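Local structure of pentacotripeptide-repeat region of PRORP domain-containing protein (Brachypodium distachyon, 4ME2) at residues Ala138-Val143 against Lys181-Ala186; Glu166-Leu171 against Gly198-Asp203. The protein is a chloroplast pentatricopeptide-repeat protein, THA8, built of helix-turn-helix repeats, that probably binds specific RNA sequences such as those of group II introns. All blocks are in the same frame, centred on the assembly; numbering follows the deposited sequence.

Contact 1 (Ala138-Val143 against Lys181-Ala186); sequences AVDALV and KGRARA
A bidentate salt bridge flanked by a small apolar patch ties helix 133-151 to the turn that leads from helix 168-180 into helix 184-197, in a largely buried part of the chain. R183 turns its guanidinium side-on to D140 and spends one nitrogen on each carboxylate oxygen. R183 NE donates to D140 OD1 at 3.0 Å in a nearly straight bond (171°), while R183 NH2 reaches D140 OD2 at 2.8 Å along the syn lone pair of that oxygen. Both oxygens lie close to the guanidinium plane, but the carboxylate is twisted by 27° against it, so that OD1 is met from above its own plane. The arginine gets there by folding back, its chain bent at chi2 and chi3, and its CG lies 4.0 Å from V139 CG1. The turn belongs to a helix-turn-helix hairpin, the element from which pentatricopeptide-repeat proteins are built: G182, at positive phi, closes the preceding helix with a Schellman motif, and R183 holds the N-cap position of the next. D140 OD1 is gripped a second time, by a water that donates to it and accepts from A186 N in the first turn of helix 184-197. An alanine in place of R183 would remove both charged bonds and would probably leave the D140 carboxylate poorly compensated and the turn less firmly held to helix 133-151. One helical turn beyond D140, V143 brings both its methyl groups up to A186: CG2 lies 4.0 Å from A186 CB, and CG1, anti to the backbone N, lies 3.7 Å from A186 O. L178 of helix 168-180 touches V139, V143, R183 and A186 alike.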
ATOM      1  N   ALA A 138       2.091  -5.190  -8.962  1.00 19.02           N
ATOM      2  CA  ALA A 138       1.022  -5.308  -7.972  1.00 18.19           C
ATOM      3  C   ALA A 138       1.179  -4.269  -6.859  1.00 18.15           C
ATOM      4  O   ALA A 138       0.184  -3.737  -6.361  1.00 17.60           O
ATOM      5  CB  ALA A 138       0.956  -6.720  -7.405  1.00 18.93           C
ATOM      6  N   VAL A 139       2.423  -3.985  -6.471  1.00 17.54           N
ATOM      7  CA  VAL A 139       2.677  -2.950  -5.463  1.00 17.16           C
ATOM      8  C   VAL A 139       2.314  -1.566  -6.013  1.00 17.52           C
ATOM      9  O   VAL A 139       1.686  -0.765  -5.319  1.00 17.43           O
ATOM     10  CB  VAL A 139       4.135  -2.963  -4.952  1.00 17.02           C
ATOM     11  CG1 VAL A 139       4.440  -1.698  -4.164  1.00 16.96           C
ATOM     12  CG2 VAL A 139       4.388  -4.185  -4.085  1.00 18.04           C
ATOM     13  N   ASP A 140       2.700  -1.272  -7.254  1.00 17.83           N
ATOM     14  CA  ASP A 140       2.353   0.024  -7.846  1.00 18.39           C
ATOM     15  C   ASP A 140       0.840   0.209  -7.895  1.00 18.49           C
ATOM     16  O   ASP A 140       0.333   1.307  -7.638  1.00 18.45           O
ATOM     17  CB  ASP A 140       2.924   0.173  -9.259  1.00 19.50           C
ATOM     18  CG  ASP A 140       4.435   0.234  -9.287  1.00 20.16           C
ATOM     19  OD1 ASP A 140       5.082   0.330  -8.222  1.00 19.71           O
ATOM     20  OD2 ASP A 140       4.978   0.174 -10.411  1.00 21.13           O
ATOM     21  N   ALA A 141       0.135  -0.870  -8.239  1.00 18.26           N
ATOM     22  CA  ALA A 141      -1.319  -0.851  -8.311  1.00 18.17           C
ATOM     23  C   ALA A 141      -1.946  -0.641  -6.933  1.00 18.18           C
ATOM     24  O   ALA A 141      -2.931   0.087  -6.809  1.00 18.38           O
ATOM     25  CB  ALA A 141      -1.850  -2.123  -8.967  1.00 18.09           C
ATOM     26  N   LEU A 142      -1.364  -1.257  -5.906  1.00 17.92           N
ATOM     27  CA  LEU A 142      -1.848  -1.075  -4.537  1.00 17.60           C
ATOM     28  C   LEU A 142      -1.743   0.391  -4.115  1.00 17.70           C
ATOM     29  O   LEU A 142      -2.647   0.920  -3.454  1.00 17.82           O
ATOM     30  CB  LEU A 142      -1.079  -1.978  -3.566  1.00 17.47           C
ATOM     31  CG  LEU A 142      -1.422  -1.842  -2.075  1.00 18.01           C
ATOM     32  CD1 LEU A 142      -2.888  -2.170  -1.821  1.00 18.10           C
ATOM     33  CD2 LEU A 142      -0.506  -2.717  -1.235  1.00 18.49           C
ATOM     34  N   VAL A 143      -0.653   1.047  -4.512  1.00 17.62           N
ATOM     35  CA  VAL A 143      -0.456   2.458  -4.190  1.00 18.01           C
ATOM     36  C   VAL A 143      -1.483   3.339  -4.904  1.00 18.48           C
ATOM     37  O   VAL A 143      -2.037   4.255  -4.299  1.00 18.60           O
ATOM     38  CB  VAL A 143       0.990   2.922  -4.452  1.00 18.80           C
ATOM     39  CG1 VAL A 143       1.094   4.436  -4.383  1.00 19.27           C
ATOM     40  CG2 VAL A 143       1.923   2.284  -3.436  1.00 18.85           C
ATOM     41  N   LYS A 181      12.085  -0.813  -1.649  1.00 19.74           N
ATOM     42  CA  LYS A 181      11.712  -1.847  -2.614  1.00 20.36           C
ATOM     43  C   LYS A 181      11.957  -1.444  -4.057  1.00 20.53           C
ATOM     44  O   LYS A 181      11.696  -2.233  -4.968  1.00 21.89           O
ATOM     45  CB  LYS A 181      10.248  -2.240  -2.442  1.00 20.99           C
ATOM     46  CG  LYS A 181      10.048  -3.347  -1.436  1.00 22.45           C
ATOM     47  CD  LYS A 181      10.610  -4.656  -1.957  1.00 22.65           C
ATOM     48  CE  LYS A 181      10.703  -5.640  -0.819  1.00 23.72           C
ATOM     49  NZ  LYS A 181      11.455  -6.859  -1.205  1.00 23.97           N
ATOM     50  N   GLY A 182      12.457  -0.229  -4.265  1.00 19.47           N
ATOM     51  CA  GLY A 182      12.756   0.273  -5.608  1.00 19.85           C
ATOM     52  C   GLY A 182      11.568   0.805  -6.389  1.00 19.75           C
ATOM     53  O   GLY A 182      11.669   1.026  -7.600  1.00 20.43           O
ATOM     54  N   ARG A 183      10.450   1.044  -5.708  1.00 19.02           N
ATOM     55  CA  ARG A 183       9.238   1.490  -6.392  1.00 18.83           C
ATOM     56  C   ARG A 183       9.152   3.010  -6.358  1.00 18.76           C
ATOM     57  O   ARG A 183       8.364   3.602  -5.607  1.00 18.42           O
ATOM     58  CB  ARG A 183       7.987   0.818  -5.806  1.00 18.87           C
ATOM     59  CG  ARG A 183       8.030  -0.712  -5.747  1.00 19.64           C
ATOM     60  CD  ARG A 183       8.541  -1.376  -7.021  1.00 20.79           C
ATOM     61  NE  ARG A 183       7.875  -0.892  -8.230  1.00 20.69           N
ATOM     62  CZ  ARG A 183       8.442  -0.870  -9.435  1.00 20.99           C
ATOM     63  NH1 ARG A 183       9.688  -1.305  -9.602  1.00 22.21           N
ATOM     64  NH2 ARG A 183       7.764  -0.410 -10.480  1.00 21.48           N
ATOM     65  N   ALA A 184       9.973   3.630  -7.197  1.00 18.33           N
ATOM     66  CA  ALA A 184      10.201   5.071  -7.169  1.00 18.81           C
ATOM     67  C   ALA A 184       8.983   5.884  -7.572  1.00 18.79           C
ATOM     68  O   ALA A 184       8.619   6.844  -6.891  1.00 18.76           O
ATOM     69  CB  ALA A 184      11.386   5.427  -8.048  1.00 19.26           C
ATOM     70  N   ARG A 185       8.364   5.508  -8.685  1.00 19.03           N
ATOM     71  CA  ARG A 185       7.181   6.213  -9.158  1.00 19.10           C
ATOM     72  C   ARG A 185       6.049   6.148  -8.130  1.00 18.75           C
ATOM     73  O   ARG A 185       5.386   7.158  -7.870  1.00 19.27           O
ATOM     74  CB  ARG A 185       6.728   5.644 -10.511  1.00 20.12           C
ATOM     75  CG  ARG A 185       5.493   6.312 -11.101  1.00 22.40           C
ATOM     76  CD  ARG A 185       5.672   7.812 -11.276  1.00 22.63           C
ATOM     77  NE  ARG A 185       6.795   8.143 -12.154  1.00 24.12           N
ATOM     78  CZ  ARG A 185       7.329   9.353 -12.272  1.00 23.93           C
ATOM     79  NH1 ARG A 185       6.848  10.371 -11.570  1.00 25.28           N
ATOM     80  NH2 ARG A 185       8.353   9.544 -13.096  1.00 25.43           N
ATOM     81  N   ALA A 186       5.836   4.961  -7.561  1.00 18.69           N
ATOM     82  CA  ALA A 186       4.836   4.769  -6.506  1.00 18.56           C
ATOM     83  C   ALA A 186       5.108   5.680  -5.303  1.00 18.75           C
ATOM     84  O   ALA A 186       4.191   6.331  -4.794  1.00 18.63           O
ATOM     85  CB  ALA A 186       4.764   3.306  -6.078  1.00 18.56           C
TER
HETATM   86  O   HOH W   1       6.985   2.476  -8.561  1.00 20.58           O

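Contact 2 (Glu166-Leu171 against Gly198-Asp203); sequences EDVYKL and GGCEVD
In the helix-turn-helix array of this pentatricopeptide-repeat protein, the start of helix 168-180 packs against the loop that joins helix 184-197 to helix 204-216. V168, the first residue of its helix, carries the contact by splitting its two methyl groups between different parts of the loop. Its CG2, beside the backbone N, comes within 3.7 Å of C200 SG and also lies 3.6 Å from the carbonyl oxygen E201 O. Its CG1, anti to the backbone N, points instead to V202 and meets V202 CG2 at 3.5 Å, a close methyl-to-methyl approach in which the two side chains cross at about a right angle. The thiol of C200 is carried toward the helix start by a chi1 of -172°, which sets SG anti to the backbone N. SG also lies 4.2 Å from E166 CB; the rest of E166 leads off from the loop, bending at chi2 to take its carboxylate to a salt bridge with K150. The backbone of C200 is hydrogen-bonded to that of A194, and V202 touches V195, so the loop is anchored to helix 184-197. Each segment also holds the N-cap of a helix. D203 occupies the N-cap position of helix 204-216, its OD2 accepting from the backbone N of Y205. D167 does the same for helix 168-180, with its side chain directed away from the loop. There K170 N donates to D167 OD1 over 3.1 Å, an N-H pointing well along the line of the bond (166°) but arriving 62° out of the carboxylate plane.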
ATOM      1  N   GLU A 166      -3.746  13.218   7.868  1.00 41.20           N
ATOM      2  CA  GLU A 166      -3.089  11.913   7.733  1.00 40.04           C
ATOM      3  C   GLU A 166      -1.993  11.668   8.767  1.00 38.86           C
ATOM      4  O   GLU A 166      -1.224  12.576   9.089  1.00 39.37           O
ATOM      5  CB  GLU A 166      -2.498  11.761   6.327  1.00 40.37           C
ATOM      6  CG  GLU A 166      -2.061  10.345   5.990  1.00 40.67           C
ATOM      7  CD  GLU A 166      -3.232   9.386   5.872  1.00 41.24           C
ATOM      8  OE1 GLU A 166      -4.354   9.843   5.566  1.00 40.58           O
ATOM      9  OE2 GLU A 166      -3.030   8.175   6.089  1.00 40.90           O
ATOM     10  N   ASP A 167      -1.920  10.435   9.270  1.00 36.78           N
ATOM     11  CA  ASP A 167      -0.851  10.028  10.182  1.00 35.02           C
ATOM     12  C   ASP A 167       0.491   9.996   9.442  1.00 33.77           C
ATOM     13  O   ASP A 167       0.825   9.018   8.760  1.00 33.28           O
ATOM     14  CB  ASP A 167      -1.163   8.673  10.831  1.00 34.98           C
ATOM     15  CG  ASP A 167      -0.110   8.246  11.851  1.00 34.37           C
ATOM     16  OD1 ASP A 167       1.076   8.606  11.700  1.00 34.60           O
ATOM     17  OD2 ASP A 167      -0.466   7.536  12.813  1.00 35.65           O
ATOM     18  N   VAL A 168       1.254  11.076   9.599  1.00 32.32           N
ATOM     19  CA  VAL A 168       2.523  11.259   8.896  1.00 31.41           C
ATOM     20  C   VAL A 168       3.507  10.120   9.152  1.00 29.93           C
ATOM     21  O   VAL A 168       4.224   9.703   8.241  1.00 28.27           O
ATOM     22  CB  VAL A 168       3.169  12.619   9.239  1.00 31.76           C
ATOM     23  CG1 VAL A 168       4.612  12.681   8.754  1.00 32.58           C
ATOM     24  CG2 VAL A 168       2.352  13.755   8.636  1.00 32.97           C
ATOM     25  N   TYR A 169       3.536   9.613  10.381  1.00 29.14           N
ATOM     26  CA  TYR A 169       4.437   8.515  10.719  1.00 28.91           C
ATOM     27  C   TYR A 169       4.138   7.274   9.876  1.00 27.92           C
ATOM     28  O   TYR A 169       5.044   6.677   9.294  1.00 27.14           O
ATOM     29  CB  TYR A 169       4.368   8.186  12.215  1.00 30.12           C
ATOM     30  CG  TYR A 169       5.123   6.936  12.594  1.00 30.80           C
ATOM     31  CD1 TYR A 169       6.497   6.973  12.840  1.00 31.63           C
ATOM     32  CD2 TYR A 169       4.465   5.713  12.706  1.00 31.85           C
ATOM     33  CE1 TYR A 169       7.193   5.826  13.182  1.00 33.08           C
ATOM     34  CE2 TYR A 169       5.153   4.562  13.049  1.00 32.71           C
ATOM     35  CZ  TYR A 169       6.512   4.624  13.288  1.00 33.18           C
ATOM     36  OH  TYR A 169       7.194   3.482  13.629  1.00 35.62           O
ATOM     37  N   LYS A 170       2.867   6.900   9.807  1.00 27.84           N
ATOM     38  CA  LYS A 170       2.462   5.747   9.012  1.00 27.22           C
ATOM     39  C   LYS A 170       2.638   6.011   7.519  1.00 26.03           C
ATOM     40  O   LYS A 170       3.058   5.122   6.772  1.00 24.35           O
ATOM     41  CB  LYS A 170       1.020   5.362   9.326  1.00 28.61           C
ATOM     42  CG  LYS A 170       0.838   4.800  10.723  1.00 29.64           C
ATOM     43  CD  LYS A 170      -0.631   4.578  11.034  1.00 31.46           C
ATOM     44  CE  LYS A 170      -0.819   3.336  11.890  1.00 33.06           C
ATOM     45  NZ  LYS A 170      -2.260   3.129  12.208  1.00 35.32           N
ATOM     46  N   LEU A 171       2.330   7.227   7.082  1.00 24.98           N
ATOM     47  CA  LEU A 171       2.537   7.588   5.681  1.00 24.15           C
ATOM     48  C   LEU A 171       4.016   7.489   5.315  1.00 23.52           C
ATOM     49  O   LEU A 171       4.369   7.027   4.222  1.00 22.17           O
ATOM     50  CB  LEU A 171       2.011   8.996   5.397  1.00 25.01           C
ATOM     51  CG  LEU A 171       1.971   9.400   3.921  1.00 25.17           C
ATOM     52  CD1 LEU A 171       0.882   8.634   3.181  1.00 26.38           C
ATOM     53  CD2 LEU A 171       1.775  10.901   3.779  1.00 26.81           C
ATOM     54  N   GLY A 198      -1.715  17.586  -1.234  1.00 42.26           N
ATOM     55  CA  GLY A 198      -2.674  17.397  -0.151  1.00 42.70           C
ATOM     56  C   GLY A 198      -2.352  18.229   1.071  1.00 43.40           C
ATOM     57  O   GLY A 198      -2.997  18.097   2.117  1.00 43.84           O
ATOM     58  N   GLY A 199      -1.336  19.076   0.941  1.00 43.59           N
ATOM     59  CA  GLY A 199      -0.929  19.972   2.013  1.00 44.05           C
ATOM     60  C   GLY A 199      -0.722  19.277   3.343  1.00 43.96           C
ATOM     61  O   GLY A 199      -1.007  19.848   4.393  1.00 44.04           O
ATOM     62  N   CYS A 200      -0.242  18.038   3.303  1.00 43.86           N
ATOM     63  CA  CYS A 200       0.091  17.318   4.525  1.00 43.30           C
ATOM     64  C   CYS A 200       1.434  17.828   5.040  1.00 43.63           C
ATOM     65  O   CYS A 200       2.468  17.617   4.403  1.00 43.61           O
ATOM     66  CB  CYS A 200       0.135  15.808   4.266  1.00 43.02           C
ATOM     67  SG  CYS A 200       0.320  14.769   5.737  1.00 42.77           S
ATOM     68  N   GLU A 201       1.416  18.522   6.176  1.00 43.85           N
ATOM     69  CA  GLU A 201       2.654  19.055   6.757  1.00 44.36           C
ATOM     70  C   GLU A 201       3.539  17.937   7.285  1.00 42.63           C
ATOM     71  O   GLU A 201       3.152  17.197   8.189  1.00 42.08           O
ATOM     72  CB  GLU A 201       2.369  20.093   7.858  1.00 46.24           C
ATOM     73  CG  GLU A 201       2.677  21.542   7.481  1.00 49.11           C
ATOM     74  CD  GLU A 201       3.903  22.121   8.184  1.00 50.91           C
ATOM     75  OE1 GLU A 201       4.347  21.544   9.202  1.00 52.09           O
ATOM     76  OE2 GLU A 201       4.418  23.163   7.720  1.00 51.30           O
ATOM     77  N   VAL A 202       4.725  17.811   6.702  1.00 41.33           N
ATOM     78  CA  VAL A 202       5.599  16.675   6.969  1.00 40.04           C
ATOM     79  C   VAL A 202       6.937  17.119   7.575  1.00 40.03           C
ATOM     80  O   VAL A 202       7.211  18.316   7.673  1.00 42.11           O
ATOM     81  CB  VAL A 202       5.798  15.845   5.680  1.00 38.86           C
ATOM     82  CG1 VAL A 202       6.926  16.416   4.833  1.00 37.16           C
ATOM     83  CG2 VAL A 202       6.021  14.379   6.011  1.00 37.91           C
ATOM     84  N   ASP A 203       7.761  16.154   7.976  1.00 39.88           N
ATOM     85  CA  ASP A 203       9.014  16.423   8.686  1.00 39.25           C
ATOM     86  C   ASP A 203      10.218  16.449   7.743  1.00 37.06           C
ATOM     87  O   ASP A 203      10.098  16.132   6.559  1.00 36.40           O
ATOM     88  CB  ASP A 203       9.224  15.365   9.785  1.00 41.12           C
ATOM     89  CG  ASP A 203      10.551  15.526  10.525  1.00 42.00           C
ATOM     90  OD1 ASP A 203      10.848  16.646  10.998  1.00 44.12           O
ATOM     91  OD2 ASP A 203      11.300  14.530  10.633  1.00 42.02           O
TER

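In the fold
Both contacts involve the hairpin of helices 168-180 and 184-197, but at opposite ends of helix 168-180. Contact 1 joins its inner turn to the preceding helix 133-151, its centre about 8 Å from that of the chain; contact 2 brings the beginning of the hairpin against the loop that leaves it, its centre about 15 Å away and only partly buried. The two centres are about 19 Å apart, and they do not touch. The chemistry differs too: the more buried contact holds the charged pair and the bridging water, whereas the more peripheral one rests on contacts of V168 with C200, V202 and the carbonyl of E201, while the carboxylates of D167 and D203 cap helices and that of E166 pairs with K150.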